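Local coordinates for benzoylformate Decarboxylase (Polynucleobacter necessarius, PDB 4K9Q), which probably catalyses the thiamine diphosphate- and magnesium-dependent decarboxylation of benzoylformate to benzaldehyde and carbon dioxide, at residues A191-P200 with L325-N333; A213-A221 with T237-L245. One frame throughout, in Å; residues are numbered along the deposited sequence.

Interaction 1: A191-P200 with L325-N333; sequences AQRITASKNP and LIDQREKNN
Arg329 reaches the end of helix 184-196 and grasps the carbonyl of Ser197, the first residue past the helix. Its CB points toward the helix. CG lies anti to the carbonyl carbon (chi1 -59°), and from CG to NE the chain runs extended, so the aliphatic part acts as a spacer and carries the flat group to its targets. Arg329 CZ sits 3.3 Å from Ser197 O. Arg329 NH2 donates to Ser197 O at 2.7 Å, with an N-H...O angle of 157° and the acceptor close to the guanidinium plane. NH1 adds a weak bond to the same oxygen. Pro200 CG lies over one face of the Arg329 guanidinium, toward its rim, and Pro200 CD is 3.5 Å from Arg329 NH1. Ser197 OG turns back to donate to Ile194 O at 2.7 Å, and Ser197 N bonds to the same oxygen. The positive group probably offsets the partial negative charge of the helix end. The setting is the Rossmann-like central domain, where this helix leads into strand 201-204 of the parallel sheet. Farther back along the helix the contact turns apolar. Ile326 CD1 packs on Ile194 CG2 at 3.7 Å, the two side chains crossing at about a right angle. Ala191 CB meets Leu325 CB at 3.6 Å. Ile326 O accepts from Arg223 NH1 and Arg329 O from Asn225 ND2, which ties residues 325-333 to the region of helix 214-224 as well.

Interaction 2: A213-A221 with T237-L245; sequences AWSDGIAFA and TPFPEDHPL
Trp214 O accepts a helical bond from Ile218 N and another from a water, and that water also donates to Pro238 O at 2.8 Å. Helix 214-224 is the crossover of a beta-alpha-beta unit in the Rossmann-like central domain, between strands 201-204 and 228-230. Residues 237-245 lie beside it, in the loop to strand 246-249. The Trp214 indole projects from the helix with CG anti to its N (chi1 -177°) and lies over the loop. Pro240 CD makes an off-centre CH-pi contact, 4.1 Å from the centroid of the Trp214 six-membered ring, and Phe239 CA lies over the same face. Thr237 O meets the indole edge in plane, 3.4 Å from Trp214 CZ3. With an alanine in place of Trp214, Pro240 CD would probably lose its CH-pi contact with the indole, and a gap would open between helix and loop. One turn on, Ile218 CD1 packs on Pro240 CG at 3.7 Å. Phe239 presents CE2 to Ala221 CB, also at 3.7 Å. Leu245 CD1 touches Ala221 too. His243 NE2 is hydrogen-bonded to Glu222 OE2. The other ring nitrogen, His243 ND1, accepts from Leu245 N at 3.1 Å, nearly straight at 168° and close to the ring plane.

In the fold
The two contacts sit about 17 Å apart, centre to centre, in the same Rossmann-like domain, and both involve helix 214-224. In interaction 2 that helix supplies one segment. In interaction 1 it is a neighbour: Ile194 and Ile326 touch Leu224, and Arg329 is joined to Arg223 through the backbone. Phe220 links them directly, its CE1 lying 3.4 Å from Ile326 CD1. Interaction 1 is partly exposed and farther from the centre of the chain. It pairs an apolar patch with a charged group hydrogen-bonded to one carbonyl just past a helix end. Interaction 2 is buried. It is held by aromatic and proline packing, with no direct hydrogen bond between its segments.

Interaction 1: A191-P200 with L325-N333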
# COMPACT_ATOMS: atom_id res chain seq x y z
N ALA A 191 -6.48 -38.95 -9.11
CA ALA A 191 -6.62 -40.37 -8.80
C ALA A 191 -6.11 -41.23 -9.95
O ALA A 191 -5.43 -42.24 -9.73
CB ALA A 191 -8.07 -40.70 -8.48
N GLN A 192 -6.42 -40.83 -11.17
CA GLN A 192 -5.94 -41.55 -12.35
C GLN A 192 -4.41 -41.58 -12.40
O GLN A 192 -3.81 -42.62 -12.68
CB GLN A 192 -6.50 -40.93 -13.63
CG GLN A 192 -7.99 -41.15 -13.83
CD GLN A 192 -8.56 -40.34 -14.99
OE1 GLN A 192 -7.84 -39.60 -15.66
NE2 GLN A 192 -9.85 -40.49 -15.23
N ARG A 193 -3.79 -40.43 -12.14
CA ARG A 193 -2.32 -40.35 -12.12
C ARG A 193 -1.77 -41.29 -11.06
O ARG A 193 -0.82 -42.03 -11.31
CB ARG A 193 -1.85 -38.92 -11.86
CG ARG A 193 -2.19 -37.94 -12.96
CD ARG A 193 -1.10 -37.89 -14.01
NE ARG A 193 0.15 -37.35 -13.46
CZ ARG A 193 0.39 -36.05 -13.29
NH1 ARG A 193 -0.54 -35.15 -13.62
NH2 ARG A 193 1.55 -35.64 -12.79
N ILE A 194 -2.37 -41.25 -9.88
CA ILE A 194 -1.88 -42.07 -8.77
C ILE A 194 -2.01 -43.56 -9.07
O ILE A 194 -1.08 -44.34 -8.86
CB ILE A 194 -2.60 -41.72 -7.46
CG1 ILE A 194 -2.24 -40.30 -7.02
CG2 ILE A 194 -2.24 -42.72 -6.37
CD1 ILE A 194 -3.11 -39.77 -5.89
N THR A 195 -3.17 -43.94 -9.59
CA THR A 195 -3.45 -45.34 -9.91
C THR A 195 -2.47 -45.87 -10.96
O THR A 195 -2.04 -47.02 -10.89
CB THR A 195 -4.91 -45.51 -10.40
OG1 THR A 195 -5.80 -45.23 -9.32
CG2 THR A 195 -5.15 -46.93 -10.88
N ALA A 196 -2.11 -45.02 -11.91
CA ALA A 196 -1.21 -45.42 -13.00
C ALA A 196 0.27 -45.45 -12.60
O ALA A 196 1.09 -46.08 -13.28
CB ALA A 196 -1.40 -44.52 -14.19
N SER A 197 0.62 -44.76 -11.52
CA SER A 197 2.02 -44.68 -11.10
C SER A 197 2.55 -46.01 -10.59
O SER A 197 1.81 -46.82 -10.03
CB SER A 197 2.20 -43.59 -10.03
OG SER A 197 1.63 -44.00 -8.80
N LYS A 198 3.85 -46.23 -10.77
CA LYS A 198 4.50 -47.47 -10.37
C LYS A 198 4.95 -47.42 -8.91
O LYS A 198 4.82 -48.40 -8.17
CB LYS A 198 5.72 -47.74 -11.25
CG LYS A 198 5.41 -48.00 -12.72
CD LYS A 198 4.75 -49.35 -12.94
CE LYS A 198 3.25 -49.21 -13.15
NZ LYS A 198 2.95 -48.39 -14.36
N ASN A 199 5.48 -46.28 -8.51
CA ASN A 199 6.10 -46.15 -7.20
C ASN A 199 5.88 -44.76 -6.62
O ASN A 199 6.83 -43.98 -6.49
CB ASN A 199 7.60 -46.43 -7.33
CG ASN A 199 8.24 -46.79 -6.01
OD1 ASN A 199 7.56 -47.03 -5.00
ND2 ASN A 199 9.57 -46.85 -6.00
N PRO A 200 4.63 -44.44 -6.27
CA PRO A 200 4.31 -43.09 -5.77
C PRO A 200 4.95 -42.82 -4.41
O PRO A 200 5.19 -43.76 -3.64
CB PRO A 200 2.79 -43.12 -5.64
CG PRO A 200 2.46 -44.56 -5.45
CD PRO A 200 3.44 -45.31 -6.30
N LEU A 325 -11.50 -43.30 -4.91
CA LEU A 325 -11.16 -43.57 -6.31
C LEU A 325 -9.88 -44.37 -6.51
O LEU A 325 -9.48 -44.63 -7.64
CB LEU A 325 -11.05 -42.26 -7.09
CG LEU A 325 -12.28 -41.35 -7.08
CD1 LEU A 325 -12.04 -40.12 -7.95
CD2 LEU A 325 -13.51 -42.12 -7.55
N ILE A 326 -9.22 -44.74 -5.41
CA ILE A 326 -7.95 -45.43 -5.50
C ILE A 326 -8.05 -46.84 -4.93
O ILE A 326 -8.62 -47.04 -3.86
CB ILE A 326 -6.84 -44.64 -4.78
CG1 ILE A 326 -6.56 -43.34 -5.52
CG2 ILE A 326 -5.58 -45.46 -4.67
CD1 ILE A 326 -5.59 -42.43 -4.81
N ASP A 327 -7.49 -47.82 -5.64
CA ASP A 327 -7.53 -49.21 -5.19
C ASP A 327 -6.36 -49.56 -4.28
O ASP A 327 -5.26 -49.02 -4.42
CB ASP A 327 -7.55 -50.16 -6.39
CG ASP A 327 -8.91 -50.21 -7.08
OD1 ASP A 327 -9.94 -50.12 -6.37
OD2 ASP A 327 -8.94 -50.34 -8.32
N GLN A 328 -6.61 -50.47 -3.35
CA GLN A 328 -5.58 -50.98 -2.46
C GLN A 328 -4.40 -51.59 -3.21
O GLN A 328 -4.59 -52.37 -4.14
CB GLN A 328 -6.17 -52.02 -1.52
CG GLN A 328 -5.15 -52.63 -0.58
CD GLN A 328 -4.66 -51.63 0.45
OE1 GLN A 328 -5.44 -51.05 1.21
NE2 GLN A 328 -3.34 -51.43 0.49
N ARG A 329 -3.19 -51.24 -2.80
CA ARG A 329 -1.99 -51.88 -3.34
C ARG A 329 -1.38 -52.88 -2.37
O ARG A 329 -1.60 -52.79 -1.16
CB ARG A 329 -0.94 -50.83 -3.70
CG ARG A 329 -1.41 -49.83 -4.71
CD ARG A 329 -0.26 -48.98 -5.17
NE ARG A 329 -0.63 -48.16 -6.31
CZ ARG A 329 0.22 -47.76 -7.25
NH1 ARG A 329 1.50 -48.10 -7.17
NH2 ARG A 329 -0.21 -47.02 -8.26
N GLU A 330 -0.62 -53.83 -2.90
CA GLU A 330 0.09 -54.80 -2.05
C GLU A 330 1.33 -54.16 -1.45
O GLU A 330 1.87 -53.20 -2.01
CB GLU A 330 0.45 -56.05 -2.85
CG GLU A 330 -0.73 -56.97 -3.14
CD GLU A 330 -0.31 -58.26 -3.82
OE1 GLU A 330 0.73 -58.26 -4.52
OE2 GLU A 330 -1.02 -59.27 -3.66
N LYS A 331 1.77 -54.67 -0.30
CA LYS A 331 2.99 -54.18 0.33
C LYS A 331 4.13 -54.23 -0.68
O LYS A 331 4.30 -55.23 -1.38
CB LYS A 331 3.34 -54.99 1.58
CG LYS A 331 2.63 -54.53 2.85
CD LYS A 331 1.16 -54.90 2.83
CE LYS A 331 0.41 -54.22 3.97
NZ LYS A 331 1.03 -54.49 5.29
N ASN A 332 4.90 -53.15 -0.78
CA ASN A 332 5.92 -53.05 -1.81
C ASN A 332 7.32 -52.79 -1.26
O ASN A 332 8.10 -52.02 -1.84
CB ASN A 332 5.54 -51.97 -2.83
CG ASN A 332 5.18 -50.66 -2.18
OD1 ASN A 332 5.31 -50.50 -0.97
ND2 ASN A 332 4.71 -49.71 -2.98
N ASN A 333 7.64 -53.44 -0.15
CA ASN A 333 8.94 -53.30 0.50
C ASN A 333 9.36 -51.85 0.75
O ASN A 333 10.54 -51.50 0.63
CB ASN A 333 10.03 -54.08 -0.26
CG ASN A 333 10.68 -53.27 -1.37
OD1 ASN A 333 11.85 -52.91 -1.28
ND2 ASN A 333 9.93 -53.01 -2.43

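Interaction 2: A213-A221 with T237-L245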
# COMPACT_ATOMS: atom_id res chain seq x y z
N ALA A 213 -7.28 -34.05 9.61
CA ALA A 213 -7.28 -35.12 8.61
C ALA A 213 -6.32 -36.26 8.94
O ALA A 213 -5.99 -37.07 8.08
CB ALA A 213 -6.95 -34.55 7.23
N TRP A 214 -5.87 -36.31 10.19
CA TRP A 214 -4.88 -37.29 10.65
C TRP A 214 -5.23 -38.71 10.18
O TRP A 214 -4.43 -39.37 9.51
CB TRP A 214 -4.79 -37.22 12.18
CG TRP A 214 -3.77 -38.09 12.83
CD1 TRP A 214 -3.95 -39.37 13.28
CD2 TRP A 214 -2.42 -37.74 13.16
NE1 TRP A 214 -2.79 -39.84 13.85
CE2 TRP A 214 -1.84 -38.85 13.79
CE3 TRP A 214 -1.65 -36.59 12.97
CZ2 TRP A 214 -0.51 -38.86 14.24
CZ3 TRP A 214 -0.32 -36.59 13.44
CH2 TRP A 214 0.23 -37.72 14.06
N SER A 215 -6.43 -39.17 10.53
CA SER A 215 -6.81 -40.54 10.21
C SER A 215 -6.99 -40.75 8.70
O SER A 215 -6.68 -41.83 8.19
CB SER A 215 -8.08 -40.94 10.95
OG SER A 215 -9.20 -40.22 10.46
N ASP A 216 -7.48 -39.73 8.01
CA ASP A 216 -7.65 -39.79 6.56
C ASP A 216 -6.32 -39.86 5.82
O ASP A 216 -6.22 -40.49 4.78
CB ASP A 216 -8.48 -38.61 6.07
CG ASP A 216 -9.73 -38.40 6.90
OD1 ASP A 216 -9.67 -37.62 7.88
OD2 ASP A 216 -10.76 -39.03 6.58
N GLY A 217 -5.30 -39.20 6.36
CA GLY A 217 -3.97 -39.28 5.79
C GLY A 217 -3.38 -40.67 5.98
O GLY A 217 -2.69 -41.18 5.10
N ILE A 218 -3.67 -41.29 7.12
CA ILE A 218 -3.20 -42.65 7.39
C ILE A 218 -3.89 -43.63 6.44
O ILE A 218 -3.24 -44.48 5.82
CB ILE A 218 -3.47 -43.07 8.83
CG1 ILE A 218 -2.60 -42.25 9.79
CG2 ILE A 218 -3.17 -44.56 9.02
CD1 ILE A 218 -3.00 -42.41 11.24
N ALA A 219 -5.21 -43.50 6.31
CA ALA A 219 -5.96 -44.36 5.40
C ALA A 219 -5.44 -44.28 3.97
O ALA A 219 -5.26 -45.30 3.31
CB ALA A 219 -7.45 -44.02 5.46
N PHE A 220 -5.18 -43.06 3.50
CA PHE A 220 -4.70 -42.83 2.15
C PHE A 220 -3.35 -43.50 1.93
O PHE A 220 -3.14 -44.19 0.94
CB PHE A 220 -4.61 -41.32 1.87
CG PHE A 220 -4.47 -40.98 0.42
CD1 PHE A 220 -5.53 -41.16 -0.45
CD2 PHE A 220 -3.28 -40.46 -0.08
CE1 PHE A 220 -5.42 -40.85 -1.80
CE2 PHE A 220 -3.16 -40.14 -1.43
CZ PHE A 220 -4.22 -40.34 -2.29
N ALA A 221 -2.42 -43.28 2.85
CA ALA A 221 -1.08 -43.83 2.75
C ALA A 221 -1.10 -45.36 2.76
O ALA A 221 -0.36 -46.01 2.04
CB ALA A 221 -0.20 -43.32 3.89
N THR A 237 2.79 -31.81 13.13
CA THR A 237 2.94 -33.18 12.67
C THR A 237 1.79 -33.61 11.76
O THR A 237 0.63 -33.55 12.15
CB THR A 237 3.00 -34.13 13.89
OG1 THR A 237 3.98 -33.65 14.82
CG2 THR A 237 3.36 -35.54 13.45
N PRO A 238 2.11 -34.05 10.53
CA PRO A 238 1.00 -34.45 9.65
C PRO A 238 0.75 -35.97 9.58
O PRO A 238 -0.24 -36.37 8.97
CB PRO A 238 1.45 -33.94 8.28
CG PRO A 238 2.93 -34.04 8.33
CD PRO A 238 3.34 -33.78 9.77
N PHE A 239 1.62 -36.78 10.16
CA PHE A 239 1.52 -38.23 10.02
C PHE A 239 2.20 -38.91 11.22
O PHE A 239 3.23 -38.43 11.71
CB PHE A 239 2.18 -38.65 8.70
CG PHE A 239 1.90 -40.07 8.27
CD1 PHE A 239 2.82 -41.08 8.51
CD2 PHE A 239 0.73 -40.39 7.60
CE1 PHE A 239 2.58 -42.39 8.10
CE2 PHE A 239 0.48 -41.70 7.18
CZ PHE A 239 1.41 -42.70 7.44
N PRO A 240 1.64 -40.02 11.72
CA PRO A 240 2.27 -40.66 12.88
C PRO A 240 3.71 -41.08 12.56
O PRO A 240 3.96 -41.80 11.59
CB PRO A 240 1.40 -41.90 13.13
CG PRO A 240 0.62 -42.11 11.86
CD PRO A 240 0.41 -40.73 11.30
N GLU A 241 4.65 -40.61 13.36
CA GLU A 241 6.06 -40.72 12.99
C GLU A 241 6.68 -42.07 13.33
O GLU A 241 7.85 -42.33 12.99
CB GLU A 241 6.85 -39.54 13.56
CG GLU A 241 6.30 -38.22 13.00
CD GLU A 241 7.04 -36.99 13.46
OE1 GLU A 241 7.69 -37.03 14.53
OE2 GLU A 241 6.95 -35.96 12.75
N ASP A 242 5.91 -42.93 13.99
CA ASP A 242 6.35 -44.31 14.20
C ASP A 242 5.61 -45.30 13.28
O ASP A 242 5.80 -46.51 13.39
CB ASP A 242 6.23 -44.71 15.68
CG ASP A 242 4.83 -44.53 16.22
OD1 ASP A 242 3.97 -43.98 15.49
OD2 ASP A 242 4.59 -44.92 17.38
N HIS A 243 4.79 -44.78 12.38
CA HIS A 243 4.08 -45.63 11.42
C HIS A 243 5.10 -46.24 10.46
O HIS A 243 6.05 -45.57 10.03
CB HIS A 243 3.06 -44.79 10.64
CG HIS A 243 2.10 -45.60 9.84
ND1 HIS A 243 2.44 -46.19 8.64
CD2 HIS A 243 0.80 -45.92 10.06
CE1 HIS A 243 1.39 -46.83 8.15
NE2 HIS A 243 0.38 -46.68 8.99
N PRO A 244 4.93 -47.54 10.13
CA PRO A 244 5.90 -48.23 9.26
C PRO A 244 6.16 -47.53 7.93
O PRO A 244 7.24 -47.69 7.36
CB PRO A 244 5.25 -49.60 9.03
CG PRO A 244 3.82 -49.46 9.50
CD PRO A 244 3.87 -48.44 10.59
N LEU A 245 5.19 -46.77 7.43
CA LEU A 245 5.36 -46.10 6.15
C LEU A 245 6.15 -44.79 6.28
O LEU A 245 6.65 -44.27 5.28
CB LEU A 245 4.01 -45.85 5.48
CG LEU A 245 3.23 -47.09 5.03
CD1 LEU A 245 1.90 -46.67 4.40
CD2 LEU A 245 4.05 -47.90 4.04
O HOH W 1 -1.95 -38.46 8.26